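Allophycocyanin beta-18 subunit apoprotein (Chroococcidiopsis thermalis PCC 7203, PDB 6HRK) binds the bilin biliverdin IX alpha to form an artificial far-red fluorescent biliprotein derived from a light-harvesting allophycocyanin subunit. Local coordinates at residues A[4-9]-A[118-123]; A[20-25]-A[102-107]; A[31-36]-A[94-99]; A[58-63]-A[125-130]. The protein carries 18 engineered substitutions. All blocks are in the same frame, centred on the assembly; numbering follows the deposited sequence.

Contact 1 of 4, residues A[4-9]-A[118-123]; sequences GEKRVQ and TNIAFV. Engineered in segment 118-123: A121 (natural residue Thr).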
# COMPACT_ATOMS: atom_id res chain seq x y z
N GLY A 4 8.55 19.84 -4.67
CA GLY A 4 8.04 19.92 -3.30
C GLY A 4 6.59 20.34 -3.15
O GLY A 4 5.89 19.84 -2.26
N GLU A 5 6.13 21.25 -4.01
CA GLU A 5 4.72 21.68 -4.02
C GLU A 5 3.78 20.56 -4.49
O GLU A 5 2.74 20.34 -3.88
CB GLU A 5 4.52 22.94 -4.88
CG GLU A 5 5.02 24.22 -4.22
CD GLU A 5 4.48 25.48 -4.87
OE1 GLU A 5 3.25 25.59 -5.07
OE2 GLU A 5 5.29 26.39 -5.18
N LYS A 6 4.16 19.87 -5.57
CA LYS A 6 3.38 18.73 -6.08
C LYS A 6 3.39 17.54 -5.11
O LYS A 6 2.39 16.84 -4.98
CB LYS A 6 3.84 18.28 -7.48
CG LYS A 6 2.87 18.66 -8.60
CD LYS A 6 3.25 18.01 -9.93
CE LYS A 6 2.06 17.93 -10.88
NZ LYS A 6 1.53 19.26 -11.29
N ARG A 7 4.53 17.31 -4.45
CA ARG A 7 4.65 16.27 -3.41
C ARG A 7 3.71 16.50 -2.23
O ARG A 7 3.14 15.55 -1.69
CB ARG A 7 6.10 16.17 -2.92
CG ARG A 7 7.02 15.54 -3.95
CD ARG A 7 8.50 15.70 -3.62
NE ARG A 7 9.32 15.01 -4.61
CZ ARG A 7 9.50 13.69 -4.68
NH1 ARG A 7 8.93 12.85 -3.81
NH2 ARG A 7 10.28 13.18 -5.64
N VAL A 8 3.55 17.76 -1.84
CA VAL A 8 2.56 18.17 -0.83
C VAL A 8 1.13 18.00 -1.37
O VAL A 8 0.25 17.52 -0.65
CB VAL A 8 2.82 19.63 -0.36
CG1 VAL A 8 1.63 20.19 0.41
CG2 VAL A 8 4.07 19.69 0.50
N GLN A 9 0.91 18.41 -2.62
CA GLN A 9 -0.39 18.26 -3.28
C GLN A 9 -0.84 16.80 -3.41
O GLN A 9 -2.02 16.50 -3.27
CB GLN A 9 -0.36 18.92 -4.67
N THR A 118 -0.56 15.60 -14.08
CA THR A 118 0.14 14.72 -15.04
C THR A 118 1.65 14.83 -14.81
O THR A 118 2.11 15.70 -14.05
CB THR A 118 -0.20 15.08 -16.50
OG1 THR A 118 -0.12 16.50 -16.69
CG2 THR A 118 -1.61 14.61 -16.85
N ASN A 119 2.41 13.94 -15.46
CA ASN A 119 3.85 13.80 -15.24
C ASN A 119 4.16 13.32 -13.81
O ASN A 119 5.08 13.82 -13.15
CB ASN A 119 4.61 15.10 -15.56
N ILE A 120 3.37 12.34 -13.36
CA ILE A 120 3.42 11.83 -11.99
C ILE A 120 4.02 10.41 -12.00
O ILE A 120 3.30 9.41 -11.94
CB ILE A 120 2.00 11.84 -11.34
CG1 ILE A 120 1.41 13.26 -11.35
CG2 ILE A 120 2.04 11.30 -9.92
CD1 ILE A 120 2.23 14.31 -10.63
N ALA A 121 5.34 10.36 -12.11
CA ALA A 121 6.11 9.12 -12.01
C ALA A 121 6.69 8.92 -10.61
O ALA A 121 6.71 7.79 -10.10
CB ALA A 121 7.23 9.11 -13.05
N PHE A 122 7.17 10.01 -10.00
CA PHE A 122 7.71 10.02 -8.62
C PHE A 122 6.84 9.36 -7.53
O PHE A 122 7.37 8.87 -6.54
CB PHE A 122 8.05 11.46 -8.19
CG PHE A 122 6.85 12.35 -8.00
CD1 PHE A 122 6.22 12.43 -6.76
CD2 PHE A 122 6.35 13.12 -9.05
CE1 PHE A 122 5.11 13.25 -6.57
CE2 PHE A 122 5.25 13.94 -8.87
CZ PHE A 122 4.62 14.01 -7.63
N VAL A 123 5.52 9.39 -7.72
CA VAL A 123 4.57 8.74 -6.80
C VAL A 123 4.78 7.23 -6.67
O VAL A 123 4.54 6.67 -5.61
CB VAL A 123 3.10 9.07 -7.21
CG1 VAL A 123 2.07 8.15 -6.57
CG2 VAL A 123 2.80 10.52 -6.85

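Contact 2 of 4, residues A[20-25]-A[102-107]; sequences EVVKTA and QLMKKI. Engineered in segment 20-25: V21 (natural residue Ile). Engineered in segment 102-107: K106 (natural residue Asn).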
# COMPACT_ATOMS: atom_id res chain seq x y z
N GLU A 20 -11.06 5.56 1.29
CA GLU A 20 -11.61 5.02 0.04
C GLU A 20 -10.57 4.25 -0.78
O GLU A 20 -10.89 3.20 -1.33
CB GLU A 20 -12.21 6.12 -0.82
CG GLU A 20 -13.15 5.62 -1.92
CD GLU A 20 -12.90 6.25 -3.28
OE1 GLU A 20 -12.71 7.48 -3.35
OE2 GLU A 20 -12.90 5.50 -4.28
N VAL A 21 -9.36 4.80 -0.89
CA VAL A 21 -8.26 4.14 -1.61
C VAL A 21 -7.99 2.73 -1.06
O VAL A 21 -7.76 1.80 -1.83
CB VAL A 21 -6.96 4.99 -1.59
CG1 VAL A 21 -5.73 4.19 -2.02
CG2 VAL A 21 -7.11 6.22 -2.49
N VAL A 22 -8.02 2.59 0.27
CA VAL A 22 -7.86 1.29 0.92
C VAL A 22 -9.05 0.40 0.57
O VAL A 22 -8.87 -0.64 -0.07
CB VAL A 22 -7.71 1.42 2.46
CG1 VAL A 22 -7.73 0.05 3.15
CG2 VAL A 22 -6.41 2.15 2.81
N LYS A 23 -10.25 0.83 0.95
CA LYS A 23 -11.50 0.07 0.69
C LYS A 23 -11.68 -0.35 -0.78
O LYS A 23 -12.17 -1.44 -1.05
CB LYS A 23 -12.74 0.85 1.18
CG LYS A 23 -13.19 0.51 2.60
CD LYS A 23 -12.11 0.74 3.65
CE LYS A 23 -12.58 0.32 5.04
NZ LYS A 23 -12.78 -1.16 5.17
N THR A 24 -11.28 0.52 -1.70
CA THR A 24 -11.28 0.22 -3.14
C THR A 24 -10.21 -0.82 -3.49
O THR A 24 -10.47 -1.72 -4.30
CB THR A 24 -11.06 1.49 -3.99
OG1 THR A 24 -11.99 2.51 -3.60
CG2 THR A 24 -11.22 1.20 -5.48
N ALA A 25 -9.02 -0.68 -2.90
CA ALA A 25 -7.92 -1.62 -3.13
C ALA A 25 -8.18 -3.02 -2.57
O ALA A 25 -7.83 -4.01 -3.22
CB ALA A 25 -6.62 -1.06 -2.55
N GLN A 102 0.53 -2.30 -4.66
CA GLN A 102 0.55 -1.92 -6.08
C GLN A 102 -0.84 -1.53 -6.60
O GLN A 102 -0.95 -0.73 -7.54
CB GLN A 102 1.14 -3.05 -6.94
CG GLN A 102 2.60 -3.39 -6.65
CD GLN A 102 3.59 -2.41 -7.25
OE1 GLN A 102 3.30 -1.22 -7.39
NE2 GLN A 102 4.78 -2.90 -7.59
N LEU A 103 -1.90 -2.10 -6.02
CA LEU A 103 -3.28 -1.68 -6.30
C LEU A 103 -3.52 -0.28 -5.77
O LEU A 103 -4.06 0.57 -6.49
CB LEU A 103 -4.29 -2.65 -5.67
CG LEU A 103 -4.48 -4.00 -6.37
CD1 LEU A 103 -5.20 -4.97 -5.44
CD2 LEU A 103 -5.25 -3.85 -7.67
N MET A 104 -3.13 -0.04 -4.52
CA MET A 104 -3.23 1.29 -3.89
C MET A 104 -2.44 2.36 -4.66
O MET A 104 -2.86 3.51 -4.70
CB MET A 104 -2.79 1.25 -2.42
CG MET A 104 -3.84 0.68 -1.48
SD MET A 104 -3.44 0.83 0.28
CE MET A 104 -1.92 -0.12 0.37
N LYS A 105 -1.31 1.97 -5.27
CA LYS A 105 -0.60 2.85 -6.21
C LYS A 105 -1.53 3.25 -7.36
O LYS A 105 -1.69 4.44 -7.65
CB LYS A 105 0.65 2.18 -6.77
CG LYS A 105 1.46 3.04 -7.73
CD LYS A 105 2.76 2.36 -8.17
CE LYS A 105 2.52 1.28 -9.20
NZ LYS A 105 3.80 0.63 -9.61
N LYS A 106 -2.14 2.25 -7.99
CA LYS A 106 -3.05 2.45 -9.12
C LYS A 106 -4.25 3.34 -8.78
O LYS A 106 -4.62 4.20 -9.58
CB LYS A 106 -3.55 1.10 -9.65
N ILE A 107 -4.84 3.14 -7.60
CA ILE A 107 -6.01 3.94 -7.18
C ILE A 107 -5.60 5.40 -6.93
O ILE A 107 -6.35 6.32 -7.27
CB ILE A 107 -6.72 3.36 -5.92
CG1 ILE A 107 -7.09 1.88 -6.09
CG2 ILE A 107 -7.99 4.16 -5.60
CD1 ILE A 107 -7.71 1.51 -7.42

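Contact 3 of 4, residues A[31-36]-A[94-99]; sequences QEYPEL and LCPTAR. Engineered in segment 94-99: C95 (natural residue Gly).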
# COMPACT_ATOMS: atom_id res chain seq x y z
N GLN A 31 -11.09 -10.05 -5.19
CA GLN A 31 -11.47 -10.63 -6.49
C GLN A 31 -10.35 -11.51 -7.04
O GLN A 31 -10.58 -12.64 -7.46
CB GLN A 31 -11.82 -9.55 -7.53
CG GLN A 31 -13.29 -9.18 -7.61
CD GLN A 31 -13.64 -8.47 -8.91
OE1 GLN A 31 -13.01 -7.47 -9.27
NE2 GLN A 31 -14.63 -9.00 -9.63
N GLU A 32 -9.14 -10.96 -7.04
CA GLU A 32 -7.96 -11.62 -7.61
C GLU A 32 -7.38 -12.67 -6.66
O GLU A 32 -6.82 -13.67 -7.12
CB GLU A 32 -6.90 -10.59 -7.98
CG GLU A 32 -7.38 -9.54 -8.98
CD GLU A 32 -6.38 -8.43 -9.19
OE1 GLU A 32 -5.17 -8.72 -9.28
OE2 GLU A 32 -6.79 -7.26 -9.27
N TYR A 33 -7.50 -12.43 -5.35
CA TYR A 33 -7.10 -13.39 -4.32
C TYR A 33 -8.28 -13.70 -3.39
O TYR A 33 -8.32 -13.21 -2.26
CB TYR A 33 -5.91 -12.85 -3.52
CG TYR A 33 -4.66 -12.72 -4.34
CD1 TYR A 33 -3.76 -13.78 -4.45
CD2 TYR A 33 -4.36 -11.53 -5.03
CE1 TYR A 33 -2.59 -13.66 -5.21
CE2 TYR A 33 -3.21 -11.41 -5.78
CZ TYR A 33 -2.33 -12.47 -5.87
OH TYR A 33 -1.19 -12.35 -6.62
N PRO A 34 -9.24 -14.53 -3.86
CA PRO A 34 -10.40 -14.89 -3.03
C PRO A 34 -10.08 -15.80 -1.85
O PRO A 34 -10.91 -15.94 -0.95
CB PRO A 34 -11.34 -15.59 -4.02
CG PRO A 34 -10.43 -16.14 -5.06
CD PRO A 34 -9.29 -15.18 -5.19
N GLU A 35 -8.89 -16.42 -1.85
CA GLU A 35 -8.38 -17.19 -0.71
C GLU A 35 -8.30 -16.42 0.61
O GLU A 35 -8.45 -17.01 1.68
CB GLU A 35 -7.02 -17.81 -1.04
CG GLU A 35 -5.92 -16.81 -1.36
CD GLU A 35 -5.30 -17.04 -2.72
OE1 GLU A 35 -4.11 -17.40 -2.78
OE2 GLU A 35 -6.01 -16.86 -3.73
N LEU A 36 -8.08 -15.11 0.54
CA LEU A 36 -7.96 -14.26 1.73
C LEU A 36 -9.24 -14.18 2.56
O LEU A 36 -9.18 -13.98 3.77
CB LEU A 36 -7.51 -12.84 1.34
CG LEU A 36 -6.24 -12.66 0.49
CD1 LEU A 36 -5.80 -11.20 0.52
CD2 LEU A 36 -5.11 -13.58 0.92
N LEU A 94 3.02 -13.10 0.91
CA LEU A 94 3.75 -11.88 0.51
C LEU A 94 3.32 -11.30 -0.84
O LEU A 94 3.36 -10.08 -1.01
CB LEU A 94 5.27 -12.14 0.51
CG LEU A 94 6.03 -12.00 1.84
CD1 LEU A 94 5.27 -12.56 3.04
CD2 LEU A 94 7.39 -12.68 1.72
N CYS A 95 2.94 -12.15 -1.79
CA CYS A 95 2.54 -11.70 -3.13
C CYS A 95 1.23 -10.89 -3.12
O CYS A 95 1.17 -9.84 -3.77
CB CYS A 95 2.48 -12.87 -4.13
SG CYS A 95 2.68 -12.37 -5.86
N PRO A 96 0.18 -11.36 -2.40
CA PRO A 96 -1.03 -10.54 -2.21
C PRO A 96 -0.78 -9.23 -1.47
O PRO A 96 -1.39 -8.22 -1.82
CB PRO A 96 -1.95 -11.45 -1.38
CG PRO A 96 -1.48 -12.83 -1.66
CD PRO A 96 0.00 -12.72 -1.86
N THR A 97 0.08 -9.26 -0.45
CA THR A 97 0.51 -8.05 0.27
C THR A 97 1.16 -7.05 -0.69
O THR A 97 0.91 -5.84 -0.60
CB THR A 97 1.51 -8.38 1.40
OG1 THR A 97 0.96 -9.40 2.25
CG2 THR A 97 1.84 -7.15 2.24
N ALA A 98 2.00 -7.56 -1.59
CA ALA A 98 2.63 -6.74 -2.62
C ALA A 98 1.59 -6.16 -3.58
O ALA A 98 1.62 -4.97 -3.88
CB ALA A 98 3.67 -7.54 -3.39
N ARG A 99 0.66 -7.01 -4.04
CA ARG A 99 -0.44 -6.58 -4.92
C ARG A 99 -1.25 -5.46 -4.30
O ARG A 99 -1.51 -4.46 -4.96
CB ARG A 99 -1.36 -7.76 -5.26
CG ARG A 99 -2.65 -7.40 -6.01
CD ARG A 99 -2.63 -7.70 -7.49
NE ARG A 99 -1.93 -6.69 -8.30
CZ ARG A 99 -2.45 -5.97 -9.31
NH1 ARG A 99 -3.72 -6.11 -9.69
NH2 ARG A 99 -1.68 -5.10 -9.95

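Contact 4 of 4, residues A[58-63]-A[125-130]; sequences YFLRMC and EPFDYI. Engineered in segment 58-63: M62 (natural residue Tyr). Engineered in segment 125-130: I130 (natural residue Val). With BLA (biliverdine IX alpha), chain E.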
# COMPACT_ATOMS: atom_id res chain seq x y z
N TYR A 58 -1.37 1.39 6.93
CA TYR A 58 0.04 1.62 7.30
C TYR A 58 0.95 1.79 6.09
O TYR A 58 1.81 2.68 6.08
CB TYR A 58 0.61 0.48 8.16
CG TYR A 58 0.19 0.43 9.62
CD1 TYR A 58 0.15 1.58 10.41
CD2 TYR A 58 -0.11 -0.79 10.23
CE1 TYR A 58 -0.22 1.52 11.75
CE2 TYR A 58 -0.48 -0.86 11.56
CZ TYR A 58 -0.53 0.30 12.32
OH TYR A 58 -0.89 0.23 13.64
N PHE A 59 0.78 0.95 5.07
CA PHE A 59 1.64 0.99 3.89
C PHE A 59 1.42 2.23 3.03
O PHE A 59 2.38 2.85 2.59
CB PHE A 59 1.50 -0.29 3.05
CG PHE A 59 2.07 -1.52 3.71
CD1 PHE A 59 3.41 -1.56 4.11
CD2 PHE A 59 1.27 -2.64 3.94
CE1 PHE A 59 3.93 -2.69 4.72
CE2 PHE A 59 1.80 -3.78 4.55
CZ PHE A 59 3.13 -3.80 4.94
N LEU A 60 0.15 2.59 2.80
CA LEU A 60 -0.20 3.85 2.12
C LEU A 60 0.30 5.07 2.90
O LEU A 60 0.75 6.05 2.30
CB LEU A 60 -1.71 3.94 1.92
CG LEU A 60 -2.26 5.14 1.13
CD1 LEU A 60 -1.79 5.11 -0.31
CD2 LEU A 60 -3.78 5.17 1.20
N ARG A 61 0.18 5.00 4.22
CA ARG A 61 0.67 6.04 5.15
C ARG A 61 2.16 6.31 4.96
O ARG A 61 2.58 7.45 4.84
CB ARG A 61 0.43 5.59 6.60
CG ARG A 61 0.37 6.69 7.62
CD ARG A 61 -1.04 7.25 7.75
NE ARG A 61 -2.02 6.30 8.28
CZ ARG A 61 -2.09 5.84 9.53
NH1 ARG A 61 -1.20 6.21 10.46
NH2 ARG A 61 -3.05 4.99 9.87
N MET A 62 2.93 5.22 4.95
CA MET A 62 4.38 5.26 4.70
C MET A 62 4.71 5.86 3.33
O MET A 62 5.68 6.62 3.21
CB MET A 62 4.97 3.85 4.78
CG MET A 62 5.22 3.34 6.19
SD MET A 62 5.66 1.60 6.16
CE MET A 62 6.57 1.44 7.70
N CYS A 63 3.93 5.49 2.32
CA CYS A 63 4.12 5.99 0.95
C CYS A 63 3.88 7.50 0.83
O CYS A 63 4.64 8.19 0.14
CB CYS A 63 3.24 5.23 -0.05
SG CYS A 63 3.69 3.49 -0.30
N GLU A 125 7.54 5.40 -6.56
CA GLU A 125 8.73 4.98 -5.80
C GLU A 125 8.51 4.18 -4.49
O GLU A 125 8.96 3.04 -4.40
CB GLU A 125 9.65 6.20 -5.56
CG GLU A 125 10.69 6.04 -4.47
CD GLU A 125 11.69 7.16 -4.42
OE1 GLU A 125 11.46 8.25 -5.00
OE2 GLU A 125 12.73 6.95 -3.77
N PRO A 126 7.83 4.77 -3.49
CA PRO A 126 7.65 4.05 -2.21
C PRO A 126 6.66 2.88 -2.25
O PRO A 126 6.68 2.04 -1.35
CB PRO A 126 7.17 5.14 -1.26
CG PRO A 126 6.43 6.08 -2.14
CD PRO A 126 7.23 6.12 -3.42
N PHE A 127 5.79 2.84 -3.27
CA PHE A 127 4.90 1.70 -3.49
C PHE A 127 5.70 0.53 -4.05
O PHE A 127 5.61 -0.59 -3.55
CB PHE A 127 3.76 2.05 -4.45
CG PHE A 127 2.76 3.03 -3.89
CD1 PHE A 127 2.98 4.40 -4.00
CD2 PHE A 127 1.60 2.59 -3.27
CE1 PHE A 127 2.06 5.31 -3.49
CE2 PHE A 127 0.68 3.50 -2.76
CZ PHE A 127 0.91 4.86 -2.87
N ASP A 128 6.50 0.81 -5.09
CA ASP A 128 7.41 -0.18 -5.68
C ASP A 128 8.56 -0.59 -4.75
O ASP A 128 9.06 -1.72 -4.86
CB ASP A 128 8.00 0.34 -7.00
CG ASP A 128 6.96 0.47 -8.11
OD1 ASP A 128 5.94 -0.25 -8.10
OD2 ASP A 128 7.18 1.30 -9.02
N TYR A 129 8.99 0.31 -3.87
CA TYR A 129 10.08 0.01 -2.93
C TYR A 129 9.61 -0.94 -1.82
O TYR A 129 10.23 -1.97 -1.58
CB TYR A 129 10.65 1.29 -2.32
CG TYR A 129 11.75 1.04 -1.32
CD1 TYR A 129 12.98 0.51 -1.72
CD2 TYR A 129 11.57 1.31 0.04
CE1 TYR A 129 13.99 0.27 -0.80
CE2 TYR A 129 12.58 1.07 0.96
CZ TYR A 129 13.79 0.55 0.54
OH TYR A 129 14.79 0.32 1.45
N ILE A 130 8.51 -0.57 -1.16
CA ILE A 130 7.91 -1.40 -0.10
C ILE A 130 7.46 -2.75 -0.67
O ILE A 130 7.67 -3.78 -0.03
CB ILE A 130 6.74 -0.67 0.61
CG1 ILE A 130 7.27 0.54 1.40
CG2 ILE A 130 6.00 -1.61 1.56
CD1 ILE A 130 6.20 1.50 1.86
CHA BLA E . -0.51 -8.80 11.94
NA BLA E . 0.73 -6.86 10.71
C1A BLA E . 0.55 -7.74 11.73
C2A BLA E . 1.62 -7.51 12.73
C3A BLA E . 2.42 -6.49 12.24
C4A BLA E . 1.81 -6.07 10.94
CMA BLA E . 3.64 -5.92 12.91
CAA BLA E . 1.81 -8.27 14.03
CBA BLA E . 1.55 -7.41 15.26
CGA BLA E . 0.19 -6.75 15.22
O1A BLA E . 0.13 -5.56 14.84
O2A BLA E . -0.81 -7.41 15.57
CHB BLA E . 2.31 -5.01 9.97
NB BLA E . 2.51 -3.25 11.85
C1B BLA E . 2.67 -3.65 10.56
C2B BLA E . 3.22 -2.61 9.78
C3B BLA E . 3.43 -1.50 10.58
C4B BLA E . 2.96 -1.98 11.89
CMB BLA E . 3.52 -2.71 8.30
OB BLA E . 2.97 -1.18 13.14
CAB BLA E . 4.02 -0.16 10.16
CBB BLA E . 3.69 0.96 11.13
NC BLA E . -1.45 -7.97 6.26
C1C BLA E . -1.28 -7.40 5.07
C2C BLA E . -2.32 -7.94 4.13
C3C BLA E . -3.40 -8.24 5.16
C4C BLA E . -2.63 -8.79 6.37
CMC BLA E . -2.74 -6.95 3.05
OC BLA E . -0.46 -6.55 4.77
CAC BLA E . -4.62 -9.02 4.64
CBC BLA E . -4.33 -10.47 4.36
CHD BLA E . -3.38 -8.57 7.67
ND BLA E . -1.78 -8.46 9.68
C1D BLA E . -2.81 -9.03 9.00
C2D BLA E . -3.39 -10.12 9.83
C3D BLA E . -2.55 -10.16 11.04
C4D BLA E . -1.55 -9.07 10.87
CMD BLA E . -4.55 -11.02 9.50
CAD BLA E . -2.68 -11.09 12.22
CBD BLA E . -2.06 -12.45 11.93
CGD BLA E . -2.32 -13.33 13.13
O1D BLA E . -1.36 -13.60 13.87
O2D BLA E . -3.49 -13.73 13.33

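Contact 1 of 4, residues A[4-9]-A[118-123]
R7 NH1, next to the F122 ring, donates a hydrogen bond to I67 O on helix 46-69, which gives the charged end of the side chain a partner beyond the two segments. One face of the R7 guanidinium is turned to F122, with F122 CD1 lying 4.0 Å above its plane and toward its rim. The two planes are inclined by 46°, so the pair is an oblique contact and not a parallel stack. Nearby, R7 NH2 comes to 3.8 Å from F122 CB, while further back R7 CG is 4.0 Å from F122 CE1. The R7 chain is extended from CG to NE and runs past the phenyl group in the opposite direction. F122 CG sits between the backbone N and the carbonyl carbon (chi1 69°), and the ring reaches toward helix 4-16, where it also touches V10. In the globin-like fold of the phycobilisome family this contact joins the connection between helix 94-115 and helix 125-134 to the first helix of the chain. The preceding residue, K6, contributes mainly aliphatic carbons. K6 CE packs on I120 CD1 at 3.6 Å and lies 3.9 Å from T118 O, whereas K6 CB approaches F122 CZ more loosely, at 4.3 Å. I120 rests on L112 of helix 94-115, and its carbonyl oxygen is hydrogen-bonded to K109 NZ.

Contact 2 of 4, residues A[20-25]-A[102-107]
L103 CD1 packs against the carbonyl oxygen of A25, 3.6 Å from A25 O, and V21 CG1 against that of M104, 4.0 Å from M104 O; no aromatic ring takes part. The remaining contacts are apolar. The methylene M104 CG touches both A25 CB and V21 CG1, which come to it from directions about a right angle apart, and beyond it the sulfur M104 SD touches V22 CG2 at 4.1 Å, these two side chains pointing the same way. At the next turn V21, an engineered residue, meets I107 through its CG2, 3.8 Å from I107 CG2, as the two side chains slide past each other. T24 has OG1 anti to the carbonyl carbon (chi1 -52°), from where it donates to E20 O at 2.6 Å; CG2 is left to meet I107 CD1 at 4.0 Å. E20 O thus accepts from both T24 N and T24 OG1. The segment axes approach to 9.1 Å at 124° between their directions, and L60 of helix 46-69 covers V21 and M104. With V21, V22, T24 and A25 supplying small or branched side chains and no polar pairing between the segments, cohesion here rests on van der Waals packing in the buried interior.

Contact 3 of 4, residues A[31-36]-A[94-99]
E32, in the last turn of helix 18-32, reaches R99 with an extended chain and forms a salt bridge: R99 NH1 donates to the syn lone pair of E32 OE1 at 3.0 Å with an N-H...O angle of 146°. A second bond from R99 NH1 to E32 OE2, at 3.3 Å, is weak, so one nitrogen serves both oxygens. R99 CG is anti to its backbone N (chi1 171°), and the chain then bends twice, crossing the carboxylate side chain at about a right angle. Y33, where the chain leaves the helix, lays its ring on P96: P96 CG stands 4.0 Å from the ring centroid and 23° off the normal, a CH-pi contact over the face. R99 CG comes obliquely to Y33 CE2 at 4.1 Å, and Y33 OH is 3.9 Å from the SG of C95, an engineered residue. L36, in the 3-10 turn that follows, adds a looser contact, L36 CD1 to P96 CB at 4.3 Å. L36 also packs on L29 and F30 of helix 18-32 and lies near the bilin, while T97, on the side of helix 94-99 turned away from Y33, touches the pigment and F87 of helix 77-90. The contact therefore joins the end of helix 18-32 to the start of helix 94-115, next to the chromophore pocket.

Contact 4 of 4, residues A[58-63]-A[125-130]
C63 SG stands anti to the C63 carbonyl carbon (chi1 -68°), over the centre of the F127 ring, 3.6 Å from the centroid and only 7° off the normal. This is a Cys sulfur-aromatic contact, and C63 CB adds a CH-pi contact on the same face, 3.6 Å from F127 CE1. L60 CG is anti to its own backbone N (chi1 -176°), and its CD1 reaches the edge of the same phenyl ring, 3.7 Å from F127 CZ. F127 is thus held by one side chain over a face and another near its plane, while I101 and K105 of helix 94-115 touch it from outside the pair. C63 SG also lies 3.5 Å from P126 O, and P126 CG packs against the C63 backbone. Further along, the engineered I130 splits its branches: CD1 touches C63 SG and M62 CB, and CG2 lies 3.6 Å from F59 CD1. F59 and M62, the latter likewise engineered, bridge helix 125-134 and the pigment. F59, which meets I130 through CD1, brings CZ to 3.6 Å from the bilin methyl CMB, and M62, packed on I130 through CB, has CE 3.9 Å from CAB of the bilin. Y58 turns one ring face to the end ring, with Y58 CE2 3.6 Å from C4B of the bilin, while R54 and D55 hydrogen-bond the chromophore. One helix therefore packs on helix 125-134 and lines the biliverdin pocket, as expected for a bilin held within the globin-like fold of a phycobiliprotein.

How the contacts relate
Contacts 2 and 4 form the buried middle of the chain, contact 3 is partly buried, and contact 1 lies at the surface, on the opposite side of the chain's centre from contact 3. Contacts 2 and 3 join the same two helices, 18-32 and 94-115: the first is apolar packing between its segments, with no polar pairing, the second adds a salt bridge and a proline-tyrosine contact. Helix 94-115 also links contact 2 to contact 4, where D128 receives K105 in a salt bridge and F127 packs on the backbone near M104. Contact 4 supplies pocket residues for the bilin, and T97 of contact 3 meets F59 there. Contact 1, which adjoins contact 4 in sequence, relies on aliphatic carbons and an arginine-phenylalanine approach.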